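Local coordinates for protein kinase A regulatory subunit, putative (Trypanosoma cruzi, PDB 6FTF), which probably inhibits the catalytic subunit of a cAMP-independent protein kinase A and releases it when purine nucleoside analogues occupy its two cyclic-nucleotide-binding-type domains, at residues S183-P188 with H253-K258; G189-H194 with V245-A250; E207-V212 with E226-D231. All blocks are in the same frame, centred on the assembly; numbering follows the deposited sequence.

Contact 1: S183-P188 with H253-K258; sequences SEEFSP and HVITAK
Glu184 and Phe186 pair with Thr256 and Val254 through four backbone hydrogen bonds of antiparallel strands, the shortest from Phe186 N to Val254 O (2.8 Å). Glu184 O is gripped twice, by Thr256 N and by Thr256 OG1 (2.9 Å from OG1), which arrive from opposite faces of its carbonyl plane. OG1 sits between the backbone N and the carbonyl carbon (chi1 67°), which turns it back onto the partner strand. Polar side-chain ends meet on both faces of the sheet. Beside Thr256, the extended Lys258, in one of two conformers, brings NZ over the carboxylate plane of Glu184, 2.8 Å from OE2, a salt bridge. On the Ile255 face, one conformer of His253 gives NE2-H to Glu185 OE1 at 2.8 Å, on the anti side and somewhat out of the carboxylate plane; OE1 lies almost in the imidazole plane, while the carboxylate plane is turned 75° against the ring. Ile255 CG1 lies beside the Glu185 chain, Phe186 CB against Val254 CB, and Thr256 OG1 at the Phe186 ring edge, 3.8 Å from CE1. Strand 181-186 is outermost in its sheet, so this pairing forms one border of the jelly-roll-like beta barrel of a cyclic-nucleotide-binding domain.

Contact 2: G189-H194 with V245-A250; sequences GEYIIH and VADVVA. With 7CI (7-cyano-7-deazainosine), chain E.
Tyr191, Ile192 and Ile193 meet Val248 and Val249 in an antiparallel strand pairing at one border of the second cyclic-nucleotide-binding-type barrel, interrupted by a classic beta bulge. Val248 O accepts from both Ile192 N (2.8 Å) and Ile193 N (3.2 Å), the first nearly along the C=O axis and more bent at its hydrogen, the second in the carbonyl plane on a lone pair. The chain turns a corner at Ile192, and the pairing resumes with Val248 N bonded to Ile193 O. Before the bulge, Gly189 N and Glu190 O bond Ala250 O and N. Inward, the Ile193 and Val248 side chains run alongside each other, Ile193 CB 4.1 Å from Val248 CG2. Val248 CG2 continues to the ribose ring oxygen O1 of 7-cyano-7-deazainosine at 3.5 Å, while Val245 CG2 touches the cyano nitrogen N4. Only weak bonds run from Val245 N and Ala246 N to the 5'-hydroxyl O4 of the ribose. On the outer side the Asp247 carboxylate stands at the edge of the Tyr191 ring; OD1 is held by Tyr195 N and OD2 by Arg215. One water joins Tyr191 OH to Asp247 OD2, a second His194 ND1 to Asp247 OD1. Val249 CG2, the branch anti to the carbonyl carbon and beside the backbone N, sits 3.5 Å above the centre of the Tyr191 ring, 7° off its normal, as a CH-pi contact.

Contact 3: E207-V212 with E226-D231; sequences EGTVEV and EFTQGD. With 7CI (7-cyano-7-deazainosine), chain E; EDO (1,2-ethanediol), chain C.
Gly208 O receives the hydroxyl of Thr228, whose OG1 lies 2.9 Å away and well above the carbonyl plane, and a CA-H...O contact from Thr228 CA. With OG1 anti to the backbone N (chi1 -169°), the hydroxyl reaches across to the backbone at Gly208. Further along, Val210 N bonds to Phe227 O at 2.9 Å in a nearly straight bond (170°), and Phe227 N returns to Val210 O at 3.1 Å. The Val210-Phe227 pair ties the two strands of the antiparallel beta hairpin 209-215/221-228, whose inner face lines the nucleoside pocket. There Val212 CG2 touches Phe227 CE2 (3.8 Å), and the Phe227 ring edge meets the base nitrogen N2, 3.6 Å from CE2. Val212 CG1 packs against the base atom C2, also at 3.6 Å. On the other face Glu211 OE2 and Glu226 OE1 come within 4.9 Å, and both form salt bridges to Lys223, which probably offsets their repulsion. A type II turn runs from Thr228 to Asp231, with Thr228 N bonded to Asp231 OD2 at 2.8 Å. A water links Gly208 N to Gln229 OE1, and Gln229 NE2 donates to O1 of a 1,2-ethanediol, probably from the crystallisation liquor.

In the fold
All three contacts belong to the second cyclic-nucleotide-binding-type domain, their centres 10 to 11 Å apart, with contact 3 nested inside contact 2 and contact 2 inside contact 1 along the chain. Contacts 2 and 3 share a sheet: Glu211 N is hydrogen-bonded to Val249 O (2.9 Å), and Val210 CG1 packs on Ile192 CD1. Contact 1 lies in the other sheet of the barrel, joined to contact 3 by the backbone hydrogen bond from Ile255 N to Glu207 O (3.0 Å) and to contact 2 by Phe186 CG against Ile192 CG1 (3.6 Å). Contacts 2 and 3 both touch 7-cyano-7-deazainosine, whereas the Thr256 side chain of contact 1 stays about 11 Å from it.

Contact 1: S183-P188 with H253-K258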
loop_
_atom_site.group_PDB
_atom_site.type_symbol
_atom_site.label_atom_id
_atom_site.label_comp_id
_atom_site.label_asym_id
_atom_site.label_seq_id
_atom_site.Cartn_x
_atom_site.Cartn_y
_atom_site.Cartn_z
ATOM N N SER A 183 10.818 1.112 7.479
ATOM C CA SER A 183 11.002 1.563 8.852
ATOM C C SER A 183 11.792 2.868 8.887
ATOM O O SER A 183 12.671 3.102 8.057
ATOM C CB SER A 183 11.721 0.505 9.686
ATOM O OG SER A 183 10.913 -0.663 9.786
ATOM N N GLU A 184 11.488 3.715 9.865
ATOM C CA GLU A 184 12.263 4.927 10.082
ATOM C C GLU A 184 12.283 5.193 11.571
ATOM O O GLU A 184 11.251 5.070 12.242
ATOM C CB GLU A 184 11.665 6.116 9.330
ATOM C CG GLU A 184 12.565 7.333 9.429
ATOM C CD GLU A 184 12.172 8.471 8.512
ATOM O OE1 GLU A 184 12.952 9.449 8.438
ATOM O OE2 GLU A 184 11.100 8.415 7.877
ATOM N N GLU A 185 13.451 5.578 12.074
ATOM C CA GLU A 185 13.646 5.868 13.483
ATOM C C GLU A 185 13.929 7.353 13.670
ATOM O O GLU A 185 14.465 8.020 12.775
ATOM C CB GLU A 185 14.787 5.035 14.070
ATOM C CG GLU A 185 14.591 3.548 13.846
ATOM C CD GLU A 185 15.434 2.647 14.747
ATOM O OE1 GLU A 185 15.997 3.118 15.763
ATOM O OE2 GLU A 185 15.517 1.439 14.432
ATOM N N PHE A 186 13.540 7.856 14.836
ATOM C CA PHE A 186 13.647 9.271 15.172
ATOM C C PHE A 186 14.178 9.400 16.586
ATOM O O PHE A 186 13.709 8.712 17.497
ATOM C CB PHE A 186 12.283 9.955 15.096
ATOM C CG PHE A 186 11.657 9.887 13.719
ATOM C CD1 PHE A 186 10.849 8.820 13.356
ATOM C CD2 PHE A 186 11.908 10.856 12.767
ATOM C CE1 PHE A 186 10.287 8.756 12.109
ATOM C CE2 PHE A 186 11.353 10.782 11.513
ATOM C CZ PHE A 186 10.549 9.720 11.180
ATOM N N SER A 187 15.144 10.289 16.772
ATOM C CA SER A 187 15.605 10.608 18.110
ATOM C C SER A 187 14.671 11.626 18.755
ATOM O O SER A 187 13.936 12.338 18.068
ATOM C CB SER A 187 17.033 11.147 18.079
ATOM O OG SER A 187 17.196 12.148 17.104
ATOM N N PRO A 188 14.689 11.723 20.088
ATOM C CA PRO A 188 13.811 12.687 20.754
ATOM C C PRO A 188 14.028 14.081 20.193
ATOM O O PRO A 188 15.163 14.532 20.025
ATOM C CB PRO A 188 14.246 12.612 22.223
ATOM C CG PRO A 188 14.909 11.320 22.376
ATOM C CD PRO A 188 15.506 10.963 21.051
ATOM N N HIS A 253 12.940 8.281 21.920
ATOM C CA HIS A 253 13.305 7.596 20.695
ATOM C C HIS A 253 12.055 6.917 20.155
ATOM O O HIS A 253 11.250 6.377 20.920
ATOM C CB HIS A 253 14.399 6.560 20.937
ATOM C CG HIS A 253 14.944 5.989 19.667
ATOM N ND1 HIS A 253 15.843 6.668 18.870
ATOM C CD2 HIS A 253 14.674 4.830 19.024
ATOM C CE1 HIS A 253 16.119 5.940 17.803
ATOM N NE2 HIS A 253 15.428 4.816 17.876
ATOM N N VAL A 254 11.866 6.994 18.843
ATOM C CA VAL A 254 10.680 6.456 18.193
ATOM C C VAL A 254 11.096 5.584 17.022
ATOM O O VAL A 254 11.999 5.933 16.255
ATOM C CB VAL A 254 9.746 7.583 17.714
ATOM C CG1 VAL A 254 8.660 7.055 16.765
ATOM C CG2 VAL A 254 9.128 8.297 18.892
ATOM N N ILE A 255 10.440 4.442 16.885
ATOM C CA ILE A 255 10.573 3.603 15.703
ATOM C C ILE A 255 9.209 3.554 15.043
ATOM O O ILE A 255 8.213 3.288 15.722
ATOM C CB ILE A 255 11.047 2.185 16.064
ATOM C CG1 ILE A 255 12.390 2.237 16.796
ATOM C CG2 ILE A 255 11.151 1.318 14.811
ATOM C CD1 ILE A 255 12.908 0.891 17.283
ATOM N N THR A 256 9.167 3.801 13.745
ATOM C CA THR A 256 7.925 3.772 12.985
ATOM C C THR A 256 8.016 2.789 11.828
ATOM O O THR A 256 9.095 2.511 11.296
ATOM C CB THR A 256 7.558 5.146 12.373
ATOM O OG1 THR A 256 8.506 5.521 11.368
ATOM C CG2 THR A 256 7.482 6.235 13.424
ATOM N N ALA A 257 6.842 2.294 11.440
ATOM C CA ALA A 257 6.616 1.721 10.124
ATOM C C ALA A 257 5.918 2.789 9.301
ATOM O O ALA A 257 5.001 3.446 9.792
ATOM C CB ALA A 257 5.749 0.464 10.193
ATOM N N LYS A 258 6.353 2.959 8.064
ATOM C CA LYS A 258 6.030 4.101 7.217
ATOM C C LYS A 258 5.369 3.604 5.934
ATOM O O LYS A 258 5.891 2.691 5.278
ATOM C CB LYS A 258 7.388 4.774 6.913
ATOM C CG LYS A 258 7.436 6.013 6.065
ATOM C CD LYS A 258 8.869 6.523 6.016
ATOM C CE LYS A 258 8.971 7.838 5.252
ATOM N NZ LYS A 258 10.357 8.348 5.219
#

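Contact 2: G189-H194 with V245-A250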
loop_
_atom_site.group_PDB
_atom_site.type_symbol
_atom_site.label_atom_id
_atom_site.label_comp_id
_atom_site.label_asym_id
_atom_site.label_seq_id
_atom_site.Cartn_x
_atom_site.Cartn_y
_atom_site.Cartn_z
ATOM N N GLY A 189 12.942 14.784 19.926
ATOM C CA GLY A 189 13.002 16.127 19.393
ATOM C C GLY A 189 13.046 16.220 17.886
ATOM O O GLY A 189 12.897 17.319 17.345
ATOM N N GLU A 190 13.236 15.108 17.184
ATOM C CA GLU A 190 13.142 15.115 15.734
ATOM C C GLU A 190 11.681 15.160 15.297
ATOM O O GLU A 190 10.791 14.556 15.918
ATOM C CB GLU A 190 13.866 13.914 15.117
ATOM C CG GLU A 190 15.377 14.032 15.294
ATOM C CD GLU A 190 16.180 13.019 14.525
ATOM O OE1 GLU A 190 15.756 11.852 14.432
ATOM O OE2 GLU A 190 17.267 13.392 14.032
ATOM N N TYR A 191 11.437 15.898 14.219
ATOM C CA TYR A 191 10.100 16.033 13.652
ATOM C C TYR A 191 9.845 14.882 12.679
ATOM O O TYR A 191 10.598 14.675 11.715
ATOM C CB TYR A 191 9.936 17.381 12.948
ATOM C CG TYR A 191 9.674 18.555 13.875
ATOM C CD1 TYR A 191 10.482 18.808 14.976
ATOM C CD2 TYR A 191 8.601 19.403 13.648
ATOM C CE1 TYR A 191 10.206 19.872 15.825
ATOM C CE2 TYR A 191 8.342 20.475 14.486
ATOM C CZ TYR A 191 9.151 20.704 15.562
ATOM O OH TYR A 191 8.919 21.747 16.441
ATOM N N ILE A 192 8.780 14.146 12.938
ATOM C CA ILE A 192 8.309 13.112 12.033
ATOM C C ILE A 192 7.500 13.733 10.909
ATOM O O ILE A 192 7.670 13.367 9.734
ATOM C CB ILE A 192 7.491 12.091 12.847
ATOM C CG1 ILE A 192 8.383 11.473 13.933
ATOM C CG2 ILE A 192 6.887 11.031 11.939
ATOM C CD1 ILE A 192 7.674 10.630 14.959
ATOM N N ILE A 193 6.610 14.671 11.261
ATOM C CA ILE A 193 5.819 15.463 10.328
ATOM C C ILE A 193 6.000 16.930 10.698
ATOM O O ILE A 193 5.946 17.284 11.877
ATOM C CB ILE A 193 4.328 15.065 10.366
ATOM C CG1 ILE A 193 4.173 13.635 9.883
ATOM C CG2 ILE A 193 3.485 16.033 9.544
ATOM C CD1 ILE A 193 2.766 13.024 10.103
ATOM N N HIS A 194 6.202 17.783 9.689
ATOM C CA HIS A 194 6.145 19.228 9.862
ATOM C C HIS A 194 4.802 19.746 9.376
ATOM O O HIS A 194 4.292 19.303 8.345
ATOM C CB HIS A 194 7.230 19.940 9.050
ATOM C CG HIS A 194 8.576 19.942 9.696
ATOM N ND1 HIS A 194 8.988 20.931 10.564
ATOM C CD2 HIS A 194 9.604 19.071 9.598
ATOM C CE1 HIS A 194 10.224 20.672 10.957
ATOM N NE2 HIS A 194 10.616 19.542 10.394
ATOM N N VAL A 245 -1.560 19.745 9.046
ATOM C CA VAL A 245 -2.113 20.749 9.931
ATOM C C VAL A 245 -1.499 20.706 11.310
ATOM O O VAL A 245 -1.921 21.462 12.193
ATOM C CB VAL A 245 -3.651 20.654 9.978
ATOM C CG1 VAL A 245 -4.237 21.139 8.662
ATOM C CG2 VAL A 245 -4.100 19.218 10.223
ATOM N N ALA A 246 -0.512 19.846 11.536
ATOM C CA ALA A 246 0.191 19.801 12.804
ATOM C C ALA A 246 1.590 19.265 12.578
ATOM O O ALA A 246 1.835 18.528 11.620
ATOM C CB ALA A 246 -0.524 18.882 13.794
ATOM N N ASP A 247 2.497 19.644 13.472
ATOM C CA ASP A 247 3.756 18.941 13.595
ATOM C C ASP A 247 3.517 17.678 14.407
ATOM O O ASP A 247 2.676 17.648 15.301
ATOM C CB ASP A 247 4.783 19.772 14.353
ATOM C CG ASP A 247 5.009 21.142 13.753
ATOM O OD1 ASP A 247 5.447 21.213 12.594
ATOM O OD2 ASP A 247 4.794 22.152 14.478
ATOM N N VAL A 248 4.320 16.650 14.152
ATOM C CA VAL A 248 4.384 15.477 15.016
ATOM C C VAL A 248 5.846 15.280 15.364
ATOM O O VAL A 248 6.682 15.134 14.461
ATOM C CB VAL A 248 3.797 14.222 14.353
ATOM C CG1 VAL A 248 3.874 13.071 15.326
ATOM C CG2 VAL A 248 2.362 14.483 13.900
ATOM N N VAL A 249 6.157 15.331 16.659
ATOM C CA VAL A 249 7.532 15.377 17.146
ATOM C C VAL A 249 7.771 14.188 18.067
ATOM O O VAL A 249 6.965 13.924 18.960
ATOM C CB VAL A 249 7.802 16.696 17.899
ATOM C CG1 VAL A 249 9.261 16.781 18.336
ATOM C CG2 VAL A 249 7.407 17.885 17.033
ATOM N N ALA A 250 8.900 13.502 17.905
ATOM C CA ALA A 250 9.243 12.408 18.813
ATOM C C ALA A 250 9.545 12.960 20.204
ATOM O O ALA A 250 10.330 13.898 20.354
ATOM C CB ALA A 250 10.465 11.660 18.298
HETATM C C1 7CI E . -2.069 14.374 13.510
HETATM N N1 7CI E . -3.079 15.398 13.977
HETATM O O1 7CI E . -0.980 15.030 12.900
HETATM C C2 7CI E . -3.846 15.248 15.044
HETATM N N2 7CI E . -3.881 14.235 15.941
HETATM O O2 7CI E . -2.070 12.209 12.555
HETATM C C3 7CI E . -4.698 14.361 17.006
HETATM N N3 7CI E . -5.555 15.466 17.131
HETATM O O3 7CI E . -2.336 13.229 10.111
HETATM C C4 7CI E . -5.561 16.481 16.213
HETATM N N4 7CI E . -5.329 19.521 13.306
HETATM C C5 7CI E . -4.661 16.419 15.128
HETATM O O5 7CI E . -6.399 17.411 16.387
HETATM C C6 7CI E . -4.320 17.277 13.999
HETATM C C7 7CI E . -3.322 16.571 13.342
HETATM C C8 7CI E . -4.872 18.502 13.629
HETATM C C9 7CI E . -2.635 13.464 12.476
HETATM C C10 7CI E . -2.310 14.143 11.248
HETATM C C11 7CI E . -0.872 14.622 11.542
HETATM C C12 7CI E . -0.403 15.850 10.661
HETATM O O4 7CI E . -1.390 16.821 10.634
HETATM O O HOH W 1 6.595 23.175 16.300
HETATM O O HOH W 2 7.251 22.953 11.544
#

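Contact 3: E207-V212 with E226-D231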
loop_
_atom_site.group_PDB
_atom_site.type_symbol
_atom_site.label_atom_id
_atom_site.label_comp_id
_atom_site.label_asym_id
_atom_site.label_seq_id
_atom_site.Cartn_x
_atom_site.Cartn_y
_atom_site.Cartn_z
ATOM N N GLU A 207 7.488 1.782 18.439
ATOM C CA GLU A 207 7.991 2.011 19.781
ATOM C C GLU A 207 8.097 3.511 19.994
ATOM O O GLU A 207 8.466 4.244 19.077
ATOM C CB GLU A 207 9.383 1.397 19.922
ATOM C CG GLU A 207 10.005 1.462 21.284
ATOM C CD GLU A 207 11.452 1.006 21.236
ATOM O OE1 GLU A 207 11.718 -0.076 20.670
ATOM O OE2 GLU A 207 12.326 1.748 21.730
ATOM N N GLY A 208 7.810 3.953 21.211
ATOM C CA GLY A 208 8.026 5.332 21.616
ATOM C C GLY A 208 6.758 6.159 21.662
ATOM O O GLY A 208 5.643 5.664 21.480
ATOM N N THR A 209 6.957 7.451 21.926
ATOM C CA THR A 209 5.871 8.409 22.075
ATOM C C THR A 209 6.152 9.659 21.255
ATOM O O THR A 209 7.301 10.033 21.032
ATOM C CB THR A 209 5.716 8.758 23.565
ATOM O OG1 THR A 209 5.442 7.542 24.282
ATOM C CG2 THR A 209 4.606 9.739 23.835
ATOM N N VAL A 210 5.074 10.262 20.754
ATOM C CA VAL A 210 5.125 11.479 19.952
ATOM C C VAL A 210 4.156 12.501 20.519
ATOM O O VAL A 210 3.203 12.164 21.220
ATOM C CB VAL A 210 4.795 11.231 18.452
ATOM C CG1 VAL A 210 5.723 10.161 17.878
ATOM C CG2 VAL A 210 3.320 10.840 18.267
ATOM N N GLU A 211 4.385 13.764 20.167
ATOM C CA GLU A 211 3.468 14.850 20.486
ATOM C C GLU A 211 3.013 15.525 19.202
ATOM O O GLU A 211 3.782 15.674 18.256
ATOM C CB GLU A 211 4.101 15.889 21.427
ATOM C CG GLU A 211 5.356 16.571 20.893
ATOM C CD GLU A 211 6.045 17.482 21.912
ATOM O OE1 GLU A 211 7.060 18.135 21.544
ATOM O OE2 GLU A 211 5.590 17.550 23.077
ATOM N N VAL A 212 1.748 15.910 19.185
ATOM C CA VAL A 212 1.120 16.594 18.059
ATOM C C VAL A 212 1.016 18.064 18.437
ATOM O O VAL A 212 0.490 18.382 19.505
ATOM C CB VAL A 212 -0.271 16.004 17.789
ATOM C CG1 VAL A 212 -0.955 16.718 16.651
ATOM C CG2 VAL A 212 -0.180 14.522 17.475
ATOM N N GLU A 226 -0.705 13.534 22.716
ATOM C CA GLU A 226 0.359 12.569 22.467
ATOM C C GLU A 226 -0.225 11.293 21.880
ATOM O O GLU A 226 -1.422 11.027 22.005
ATOM C CB GLU A 226 1.107 12.222 23.762
ATOM C CG GLU A 226 1.905 13.425 24.272
ATOM C CD GLU A 226 2.834 13.108 25.437
ATOM O OE1 GLU A 226 3.685 13.983 25.760
ATOM O OE2 GLU A 226 2.728 12.010 26.026
ATOM N N PHE A 227 0.632 10.523 21.214
ATOM C CA PHE A 227 0.330 9.177 20.746
ATOM C C PHE A 227 1.528 8.298 21.075
ATOM O O PHE A 227 2.639 8.784 21.304
ATOM C CB PHE A 227 0.052 9.143 19.240
ATOM C CG PHE A 227 -1.237 9.782 18.847
ATOM C CD1 PHE A 227 -2.448 9.252 19.255
ATOM C CD2 PHE A 227 -1.253 10.889 18.032
ATOM C CE1 PHE A 227 -3.647 9.847 18.883
ATOM C CE2 PHE A 227 -2.449 11.469 17.652
ATOM C CZ PHE A 227 -3.635 10.944 18.076
ATOM N N THR A 228 1.310 6.985 21.064
ATOM C CA THR A 228 2.364 6.061 21.461
ATOM C C THR A 228 2.240 4.760 20.670
ATOM O O THR A 228 1.528 4.687 19.669
ATOM C CB THR A 228 2.354 5.894 22.986
ATOM O OG1 THR A 228 3.522 5.191 23.414
ATOM C CG2 THR A 228 1.128 5.170 23.433
ATOM N N GLN A 229 2.965 3.741 21.118
ATOM C CA GLN A 229 3.068 2.481 20.400
ATOM C C GLN A 229 1.694 1.946 20.013
ATOM O O GLN A 229 0.792 1.853 20.847
ATOM C CB GLN A 229 3.802 1.494 21.315
ATOM C CG GLN A 229 4.006 0.119 20.739
ATOM C CD GLN A 229 4.848 -0.761 21.634
ATOM O OE1 GLN A 229 5.767 -0.287 22.317
ATOM N NE2 GLN A 229 4.522 -2.042 21.661
ATOM N N GLY A 230 1.552 1.586 18.743
ATOM C CA GLY A 230 0.315 1.078 18.200
ATOM C C GLY A 230 -0.559 2.124 17.551
ATOM O O GLY A 230 -1.449 1.773 16.776
ATOM N N ASP A 231 -0.316 3.401 17.837
ATOM C CA ASP A 231 -1.060 4.489 17.239
ATOM C C ASP A 231 -0.484 4.831 15.872
ATOM O O ASP A 231 0.602 4.391 15.484
ATOM C CB ASP A 231 -0.994 5.722 18.144
ATOM C CG ASP A 231 -1.755 5.555 19.445
ATOM O OD1 ASP A 231 -2.814 4.886 19.448
ATOM O OD2 ASP A 231 -1.320 6.121 20.458
HETATM C C1 7CI E . -2.069 14.374 13.510
HETATM N N1 7CI E . -3.079 15.398 13.977
HETATM O O1 7CI E . -0.980 15.030 12.900
HETATM C C2 7CI E . -3.846 15.248 15.044
HETATM N N2 7CI E . -3.881 14.235 15.941
HETATM O O2 7CI E . -2.070 12.209 12.555
HETATM C C3 7CI E . -4.698 14.361 17.006
HETATM N N3 7CI E . -5.555 15.466 17.131
HETATM O O3 7CI E . -2.336 13.229 10.111
HETATM C C4 7CI E . -5.561 16.481 16.213
HETATM N N4 7CI E . -5.329 19.521 13.306
HETATM C C5 7CI E . -4.661 16.419 15.128
HETATM O O5 7CI E . -6.399 17.411 16.387
HETATM C C6 7CI E . -4.320 17.277 13.999
HETATM C C7 7CI E . -3.322 16.571 13.342
HETATM C C8 7CI E . -4.872 18.502 13.629
HETATM C C9 7CI E . -2.635 13.464 12.476
HETATM C C10 7CI E . -2.310 14.143 11.248
HETATM C C11 7CI E . -0.872 14.622 11.542
HETATM C C12 7CI E . -0.403 15.850 10.661
HETATM O O4 7CI E . -1.390 16.821 10.634
HETATM C C1 EDO C . 1.894 -3.701 19.203
HETATM O O1 EDO C . 3.236 -3.542 19.669
HETATM C C2 EDO C . 1.180 -2.356 19.213
HETATM O O2 EDO C . 1.219 -1.829 20.540
HETATM O O HOH W 3 6.858 2.083 23.234
#